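Local coordinates for allantoicase (Saccharomyces cerevisiae, PDB 1O59), which catalyses the hydrolysis of allantoate to (S)-ureidoglycolate and urea, a step of allantoin degradation that lets yeast use purines as a secondary nitrogen source, at residues A211-G216 and L233-R238; A217-Y222 and A260-G265. One frame throughout, in Å; residues are numbered along the deposited sequence.

Overall arrangement
Contact 1 joins the loop between strands 208-209 and 218-222 to the loop between strands 227-228 and 246-247; its centre lies about 11 Å from that of contact 2. They interleave along the sequence: 211-216 runs directly into 217-222, while 233-238 falls between the strands of contact 2. Contact 1 is mostly buried, with one backbone hydrogen bond and otherwise apolar or CH-to-oxygen packing. Contact 2 pairs strands 218-222 and 258-263 at the margin of a five-stranded sheet, is only partly buried, and rests on four backbone hydrogen bonds. Leu234 links them, its CD1 lying 3.5 Å from Ala219 N, beside the sheet face that carries Ala219 and Ile262.

Contact 1: A211-G216 and L233-R238; sequences AYVCNG and LLLPGR
Ala211 meets Leu234 mainly through its carbonyl: Leu234 CD2 lies 3.2 Å from Ala211 O, and CB of the same leucine is close to that oxygen too. The two side chains themselves come no nearer than 4.4 Å, between Ala211 CB and Leu234 CD2. Tyr212 follows, and its CB points away from 233-238. Its CG stands anti to the backbone N (chi1 -167°). CD1 and CE1 are the ring atoms nearest Leu234 and Leu235. CE1 has the Leu235-Pro236 peptide at the ring edge, near the plane, with Tyr212 CE1 3.6 Å from Pro236 N. Further out, Tyr212 OH approaches Pro236 CB at 3.3 Å, the phenol and the pyrrolidine crossing at about a right angle. Val213 supplies the polar link: its N donates to Leu234 O over 3.1 Å, with 159° at the hydrogen and the donor tilted 17° from the carbonyl plane. Leu234 O accepts this N-H and also packs against the methyl CG1 of Val213, 3.3 Å away. Beyond this, Asn215 N and Gly216 N bond back to Tyr212 O and Val213 O, closing the short 3-10 turn. Strand 346-354 backs the site, with Ala211 on Val352 and Leu235 O bonded to Arg351, and Val213 touches Leu42 of a preceding loop. The contact thus ties the loop before strand 218-222 to the loop after 227-228, in a two-sheet antiparallel domain consistent with the galactose-binding-like fold of the family's clan.

Contact 2: A217-Y222 and A260-G265; sequences AVALKY and AVIQLG
Leu220 and Lys221 both face Val261, the mark of a classic beta bulge that shifts the pairing by one residue. Leu220 N donates to Val261 O (2.8 Å, 170° at the hydrogen), and Val261 N donates in turn to Lys221 O at 2.8 Å, so one residue of 258-263 is gripped by two of the edge strand. Leu220 has psi -45°, outside the extended range of its neighbours, which fits the extra residue. On the other side of the bulge the ladder is regular: Val218 and Gln263 form a hydrogen-bonded pair, Val218 N reaching Gln263 O at 3.0 Å. Their side chains lie side by side, Val218 CG1 being 4.0 Å from Gln263 CB. Leu220 crosses the glutamine obliquely, its CD1 3.8 Å from Gln263 CB; CD1 merely touches OE1, whose hydrogen bond comes from Lys33 NZ. The opposite face carries Ala219 and Ile262, a non-hydrogen-bonded pair with 4.4 Å between Ala219 CB and Ile262 CG1. Strand 336-342 continues the sheet beyond 258-263. This is an antiparallel pair interrupted by a classic bulge, at the outermost strand 218-222 of a five-stranded sheet, consistent with the beta-sandwich of the galactose-binding-like clan.

Contact 1: A211-G216 and L233-R238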
loop_
_atom_site.group_PDB
_atom_site.type_symbol
_atom_site.label_atom_id
_atom_site.label_comp_id
_atom_site.label_asym_id
_atom_site.label_seq_id
_atom_site.Cartn_x
_atom_site.Cartn_y
_atom_site.Cartn_z
ATOM N N ALA A 211 1.278 -13.670 -5.690
ATOM C CA ALA A 211 1.927 -12.364 -5.618
ATOM C C ALA A 211 0.964 -11.188 -5.470
ATOM O O ALA A 211 1.388 -10.027 -5.423
ATOM C CB ALA A 211 2.776 -12.178 -6.847
ATOM N N TYR A 212 -0.329 -11.465 -5.384
ATOM C CA TYR A 212 -1.324 -10.395 -5.261
ATOM C C TYR A 212 -1.361 -9.807 -3.844
ATOM O O TYR A 212 -1.292 -10.534 -2.846
ATOM C CB TYR A 212 -2.693 -10.985 -5.608
ATOM C CG TYR A 212 -3.840 -10.057 -5.839
ATOM C CD1 TYR A 212 -3.682 -8.845 -6.503
ATOM C CD2 TYR A 212 -5.130 -10.442 -5.461
ATOM C CE1 TYR A 212 -4.795 -8.032 -6.771
ATOM C CE2 TYR A 212 -6.225 -9.649 -5.708
ATOM C CZ TYR A 212 -6.057 -8.448 -6.375
ATOM O OH TYR A 212 -7.156 -7.652 -6.597
ATOM N N VAL A 213 -1.548 -8.503 -3.764
ATOM C CA VAL A 213 -1.525 -7.830 -2.505
ATOM C C VAL A 213 -2.635 -8.318 -1.567
ATOM O O VAL A 213 -2.412 -8.436 -0.340
ATOM C CB VAL A 213 -1.542 -6.259 -2.663
ATOM C CG1 VAL A 213 -2.838 -5.730 -3.282
ATOM C CG2 VAL A 213 -1.287 -5.589 -1.291
ATOM N N CYS A 214 -3.807 -8.606 -2.133
ATOM C CA CYS A 214 -4.924 -9.083 -1.344
ATOM C C CYS A 214 -4.754 -10.509 -0.868
ATOM O O CYS A 214 -5.560 -10.991 -0.085
ATOM C CB CYS A 214 -6.209 -9.047 -2.147
ATOM S SG CYS A 214 -6.604 -7.429 -2.805
ATOM N N ASN A 215 -3.728 -11.185 -1.359
ATOM C CA ASN A 215 -3.425 -12.509 -0.880
ATOM C C ASN A 215 -2.248 -12.539 0.097
ATOM O O ASN A 215 -1.737 -13.588 0.405
ATOM C CB ASN A 215 -3.183 -13.451 -2.077
ATOM C CG ASN A 215 -4.461 -13.797 -2.813
ATOM O OD1 ASN A 215 -5.538 -13.806 -2.221
ATOM N ND2 ASN A 215 -4.344 -14.090 -4.105
ATOM N N GLY A 216 -1.838 -11.374 0.575
ATOM C CA GLY A 216 -0.767 -11.264 1.562
ATOM C C GLY A 216 0.618 -11.084 0.974
ATOM O O GLY A 216 1.594 -11.195 1.694
ATOM N N LEU A 233 3.316 -3.164 -8.121
ATOM C CA LEU A 233 3.383 -4.398 -8.930
ATOM C C LEU A 233 2.300 -5.432 -8.605
ATOM O O LEU A 233 2.028 -6.312 -9.402
ATOM C CB LEU A 233 4.726 -5.079 -8.722
ATOM C CG LEU A 233 5.933 -4.372 -9.360
ATOM C CD1 LEU A 233 7.201 -5.044 -8.854
ATOM C CD2 LEU A 233 5.871 -4.380 -10.910
ATOM N N LEU A 234 1.728 -5.320 -7.402
ATOM C CA LEU A 234 0.899 -6.337 -6.827
ATOM C C LEU A 234 -0.553 -5.872 -6.744
ATOM O O LEU A 234 -1.397 -6.522 -6.117
ATOM C CB LEU A 234 1.451 -6.663 -5.430
ATOM C CG LEU A 234 2.976 -6.739 -5.295
ATOM C CD1 LEU A 234 3.405 -6.948 -3.871
ATOM C CD2 LEU A 234 3.587 -7.861 -6.153
ATOM N N LEU A 235 -0.864 -4.756 -7.389
ATOM C CA LEU A 235 -2.180 -4.149 -7.226
ATOM C C LEU A 235 -3.256 -4.786 -8.113
ATOM O O LEU A 235 -2.965 -5.418 -9.101
ATOM C CB LEU A 235 -2.108 -2.645 -7.533
ATOM C CG LEU A 235 -1.244 -1.820 -6.577
ATOM C CD1 LEU A 235 -1.261 -0.379 -7.050
ATOM C CD2 LEU A 235 -1.752 -1.925 -5.142
ATOM N N PRO A 236 -4.508 -4.547 -7.793
ATOM C CA PRO A 236 -5.571 -4.967 -8.684
ATOM C C PRO A 236 -5.526 -4.165 -9.988
ATOM O O PRO A 236 -5.053 -3.004 -9.998
ATOM C CB PRO A 236 -6.878 -4.655 -7.911
ATOM C CG PRO A 236 -6.481 -4.198 -6.534
ATOM C CD PRO A 236 -5.007 -3.818 -6.615
ATOM N N GLY A 237 -6.036 -4.784 -11.060
ATOM C CA GLY A 237 -6.185 -4.127 -12.331
ATOM C C GLY A 237 -4.892 -3.937 -13.073
ATOM O O GLY A 237 -3.806 -4.291 -12.611
ATOM N N ARG A 238 -5.017 -3.378 -14.255
ATOM C CA ARG A 238 -3.862 -3.020 -15.053
ATOM C C ARG A 238 -3.504 -1.556 -14.856
ATOM O O ARG A 238 -2.540 -1.093 -15.439
ATOM C CB ARG A 238 -4.156 -3.274 -16.523
ATOM C CG ARG A 238 -4.325 -4.743 -16.863
ATOM C CD ARG A 238 -4.312 -4.999 -18.332
ATOM N NE ARG A 238 -2.965 -4.853 -18.880
ATOM C CZ ARG A 238 -2.711 -4.796 -20.182
ATOM N NH1 ARG A 238 -3.697 -4.873 -21.054
ATOM N NH2 ARG A 238 -1.466 -4.666 -20.613
#

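Contact 2: A217-Y222 and A260-G265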
loop_
_atom_site.group_PDB
_atom_site.type_symbol
_atom_site.label_atom_id
_atom_site.label_comp_id
_atom_site.label_asym_id
_atom_site.label_seq_id
_atom_site.Cartn_x
_atom_site.Cartn_y
_atom_site.Cartn_z
ATOM N N ALA A 217 0.723 -10.835 -0.330
ATOM C CA ALA A 217 2.013 -10.584 -0.946
ATOM C C ALA A 217 2.422 -9.142 -0.675
ATOM O O ALA A 217 1.577 -8.256 -0.586
ATOM C CB ALA A 217 1.950 -10.827 -2.416
ATOM N N VAL A 218 3.728 -8.926 -0.551
ATOM C CA VAL A 218 4.290 -7.638 -0.178
ATOM C C VAL A 218 5.662 -7.435 -0.872
ATOM O O VAL A 218 6.489 -8.338 -0.927
ATOM C CB VAL A 218 4.356 -7.494 1.385
ATOM C CG1 VAL A 218 5.380 -8.380 1.957
ATOM C CG2 VAL A 218 4.663 -6.088 1.805
ATOM N N ALA A 219 5.862 -6.245 -1.444
ATOM C CA ALA A 219 7.121 -5.885 -2.076
ATOM C C ALA A 219 8.118 -5.497 -0.985
ATOM O O ALA A 219 7.860 -4.607 -0.187
ATOM C CB ALA A 219 6.910 -4.729 -3.050
ATOM N N LEU A 220 9.255 -6.169 -0.968
ATOM C CA LEU A 220 10.192 -6.055 0.123
ATOM C C LEU A 220 11.389 -5.165 -0.129
ATOM O O LEU A 220 11.775 -4.419 0.762
ATOM C CB LEU A 220 10.696 -7.450 0.542
ATOM C CG LEU A 220 9.700 -8.222 1.407
ATOM C CD1 LEU A 220 10.366 -9.464 1.903
ATOM C CD2 LEU A 220 9.167 -7.393 2.588
ATOM N N LYS A 221 12.010 -5.289 -1.294
ATOM C CA LYS A 221 13.303 -4.659 -1.569
ATOM C C LYS A 221 13.395 -4.368 -3.038
ATOM O O LYS A 221 12.811 -5.068 -3.843
ATOM C CB LYS A 221 14.475 -5.549 -1.136
ATOM C CG LYS A 221 14.777 -5.446 0.357
ATOM C CD LYS A 221 16.285 -5.514 0.734
ATOM C CE LYS A 221 16.505 -4.963 2.200
ATOM N NZ LYS A 221 17.948 -4.789 2.662
ATOM N N TYR A 222 14.117 -3.311 -3.377
ATOM C CA TYR A 222 14.190 -2.849 -4.759
ATOM C C TYR A 222 15.533 -2.190 -4.996
ATOM O O TYR A 222 16.139 -1.658 -4.088
ATOM C CB TYR A 222 13.036 -1.871 -5.090
ATOM C CG TYR A 222 12.935 -0.687 -4.140
ATOM C CD1 TYR A 222 13.677 0.464 -4.335
ATOM C CD2 TYR A 222 12.102 -0.738 -3.044
ATOM C CE1 TYR A 222 13.603 1.545 -3.428
ATOM C CE2 TYR A 222 11.993 0.328 -2.167
ATOM C CZ TYR A 222 12.749 1.468 -2.344
ATOM O OH TYR A 222 12.649 2.487 -1.403
ATOM N N ALA A 260 13.291 -6.148 -8.125
ATOM C CA ALA A 260 12.303 -6.026 -7.089
ATOM C C ALA A 260 12.115 -7.399 -6.491
ATOM O O ALA A 260 11.889 -8.355 -7.218
ATOM C CB ALA A 260 10.994 -5.514 -7.687
ATOM N N VAL A 261 12.241 -7.493 -5.168
ATOM C CA VAL A 261 11.947 -8.726 -4.436
ATOM C C VAL A 261 10.548 -8.693 -3.827
ATOM O O VAL A 261 10.161 -7.749 -3.132
ATOM C CB VAL A 261 12.942 -9.008 -3.316
ATOM C CG1 VAL A 261 12.540 -10.267 -2.565
ATOM C CG2 VAL A 261 14.351 -9.174 -3.868
ATOM N N ILE A 262 9.805 -9.776 -4.075
ATOM C CA ILE A 262 8.448 -9.882 -3.581
ATOM C C ILE A 262 8.277 -11.098 -2.690
ATOM O O ILE A 262 8.611 -12.198 -3.090
ATOM C CB ILE A 262 7.497 -9.868 -4.773
ATOM C CG1 ILE A 262 7.460 -8.439 -5.343
ATOM C CG2 ILE A 262 6.080 -10.299 -4.371
ATOM C CD1 ILE A 262 7.627 -8.444 -6.805
ATOM N N GLN A 263 7.808 -10.880 -1.458
ATOM C CA GLN A 263 7.370 -11.981 -0.634
ATOM C C GLN A 263 5.962 -12.358 -1.056
ATOM O O GLN A 263 5.062 -11.520 -1.055
ATOM C CB GLN A 263 7.375 -11.616 0.842
ATOM C CG GLN A 263 7.063 -12.802 1.739
ATOM C CD GLN A 263 7.540 -12.631 3.157
ATOM O OE1 GLN A 263 8.591 -12.097 3.395
ATOM N NE2 GLN A 263 6.777 -13.111 4.086
ATOM N N LEU A 264 5.801 -13.623 -1.424
ATOM C CA LEU A 264 4.526 -14.193 -1.802
ATOM C C LEU A 264 3.631 -14.323 -0.584
ATOM O O LEU A 264 4.108 -14.372 0.554
ATOM C CB LEU A 264 4.729 -15.576 -2.423
ATOM C CG LEU A 264 5.629 -15.685 -3.671
ATOM C CD1 LEU A 264 5.700 -17.153 -4.184
ATOM C CD2 LEU A 264 5.157 -14.741 -4.779
ATOM N N GLY A 265 2.322 -14.386 -0.832
ATOM C CA GLY A 265 1.336 -14.449 0.238
ATOM C C GLY A 265 1.415 -15.729 1.031
ATOM O O GLY A 265 0.924 -15.792 2.153
#